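Local structure of alkaline phosphatase (Thermus thermophilus, 7KWD) at residues 69-72 against 73-77. The protein probably hydrolyses phosphate monoesters as a homodimeric alkaline phosphatase that uses zinc and magnesium ions. Sequence-based numbering, arbitrary orientation.
Sequences LALE and RLLAR
L75 lays its CD1 branch against L71, one helical turn earlier, with L75 CD1 4.2 Å from L71 CG and the two leucine side chains meeting at a slant. The first torsions explain the meeting: L71 CG, anti to its own N (chi1 -173°), leans forward toward L75, while CG of L75 is swung beside its own backbone N (chi1 -63°), which turns it back over the preceding turn and sets it 3.4 Å from L71 O. The same carbonyl accepts the backbone N-H of L75 (N to O 2.9 Å) in a nearly straight bond, 173° at the hydrogen. L74 repeats the i to i+4 pattern on A70, its N 3.0 Å from A70 O, while its CG rests beside that oxygen. L69, at the N-cap, accepts R73 N through its O at 3.2 Å. The aliphatic part of R73 runs back past this turn, its CG 3.5 Å from L69 O, and its guanidinium reaches the carbonyl of V68 through NH2. At the far end A76 N binds E72 O with a more bent geometry as the helix finishes. OE2 of E72 pairs with R62 NH2 and also accepts the N-H of A27 of the second subunit, placing this short helix at the dimer interface. L71, E72 and L75 touch Y54 of helix 51-65, L69 and L74 meet helix 283-306, whose D294 carboxylate takes the N-H groups of A70 and L71, and L71 and L74 also lie on strand 438-443.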
loop_
_atom_site.group_PDB
_atom_site.type_symbol
_atom_site.label_atom_id
_atom_site.label_comp_id
_atom_site.label_asym_id
_atom_site.label_seq_id
_atom_site.Cartn_x
_atom_site.Cartn_y
_atom_site.Cartn_z
ATOM N N LEU A 69 -12.212 0.024 -14.305
ATOM C CA LEU A 69 -12.781 0.567 -13.089
ATOM C C LEU A 69 -12.863 2.086 -13.137
ATOM O O LEU A 69 -11.906 2.758 -13.524
ATOM C CB LEU A 69 -11.876 0.106 -11.940
ATOM C CG LEU A 69 -12.346 0.110 -10.505
ATOM C CD1 LEU A 69 -13.347 -0.975 -10.277
ATOM C CD2 LEU A 69 -11.132 -0.087 -9.621
ATOM N N ALA A 70 -14.013 2.634 -12.736
ATOM C CA ALA A 70 -14.143 4.082 -12.750
ATOM C C ALA A 70 -13.064 4.740 -11.889
ATOM O O ALA A 70 -12.519 5.785 -12.252
ATOM C CB ALA A 70 -15.529 4.511 -12.291
ATOM N N LEU A 71 -12.731 4.139 -10.758
ATOM C CA LEU A 71 -11.697 4.717 -9.907
ATOM C C LEU A 71 -10.355 4.766 -10.644
ATOM O O LEU A 71 -9.613 5.743 -10.520
ATOM C CB LEU A 71 -11.590 3.923 -8.598
ATOM C CG LEU A 71 -10.651 4.535 -7.576
ATOM C CD1 LEU A 71 -10.966 6.003 -7.320
ATOM C CD2 LEU A 71 -10.618 3.722 -6.264
ATOM N N GLU A 72 -10.033 3.748 -11.445
ATOM C CA GLU A 72 -8.800 3.831 -12.225
ATOM C C GLU A 72 -8.839 5.051 -13.155
ATOM O O GLU A 72 -7.863 5.803 -13.262
ATOM C CB GLU A 72 -8.552 2.558 -13.048
ATOM C CG GLU A 72 -7.309 2.672 -13.946
ATOM C CD GLU A 72 -7.067 1.482 -14.881
ATOM O OE1 GLU A 72 -7.633 0.404 -14.641
ATOM O OE2 GLU A 72 -6.321 1.641 -15.871
ATOM N N ARG A 73 -9.956 5.242 -13.866
ATOM C CA ARG A 73 -10.055 6.385 -14.782
ATOM C C ARG A 73 -9.830 7.700 -14.048
ATOM O O ARG A 73 -9.189 8.610 -14.590
ATOM C CB ARG A 73 -11.415 6.398 -15.469
ATOM C CG ARG A 73 -11.749 5.074 -16.151
ATOM C CD ARG A 73 -13.150 5.082 -16.853
ATOM N NE ARG A 73 -13.732 3.737 -17.029
ATOM C CZ ARG A 73 -14.662 3.446 -17.943
ATOM N NH1 ARG A 73 -15.117 4.394 -18.757
ATOM N NH2 ARG A 73 -15.122 2.212 -18.070
ATOM N N LEU A 74 -10.373 7.828 -12.818
ATOM C CA LEU A 74 -10.185 9.061 -12.066
ATOM C C LEU A 74 -8.722 9.218 -11.638
ATOM O O LEU A 74 -8.125 10.286 -11.791
ATOM C CB LEU A 74 -11.110 9.127 -10.845
ATOM C CG LEU A 74 -12.605 9.057 -11.081
ATOM C CD1 LEU A 74 -13.431 9.385 -9.880
ATOM C CD2 LEU A 74 -12.990 9.954 -12.227
ATOM N N LEU A 75 -8.128 8.173 -11.080
ATOM C CA LEU A 75 -6.740 8.319 -10.649
ATOM C C LEU A 75 -5.789 8.561 -11.820
ATOM O O LEU A 75 -4.704 9.104 -11.616
ATOM C CB LEU A 75 -6.290 7.073 -9.895
ATOM C CG LEU A 75 -7.036 6.772 -8.589
ATOM C CD1 LEU A 75 -6.616 5.391 -8.126
ATOM C CD2 LEU A 75 -6.723 7.795 -7.510
ATOM N N ALA A 76 -6.196 8.172 -13.033
ATOM C CA ALA A 76 -5.429 8.331 -14.258
ATOM C C ALA A 76 -5.621 9.692 -14.893
ATOM O O ALA A 76 -5.023 9.952 -15.934
ATOM C CB ALA A 76 -5.827 7.236 -15.261
ATOM N N ARG A 77 -6.406 10.571 -14.282
ATOM C CA ARG A 77 -6.694 11.849 -14.914
ATOM C C ARG A 77 -6.796 13.022 -13.945
ATOM O O ARG A 77 -6.379 14.135 -14.264
ATOM C CB ARG A 77 -7.997 11.716 -15.690
ATOM C CG ARG A 77 -8.342 12.932 -16.493
ATOM C CD ARG A 77 -9.467 12.652 -17.484
ATOM N NE ARG A 77 -9.904 13.889 -18.128
ATOM C CZ ARG A 77 -10.983 14.007 -18.892
ATOM N NH1 ARG A 77 -11.769 12.954 -19.116
ATOM N NH2 ARG A 77 -11.270 15.184 -19.423
#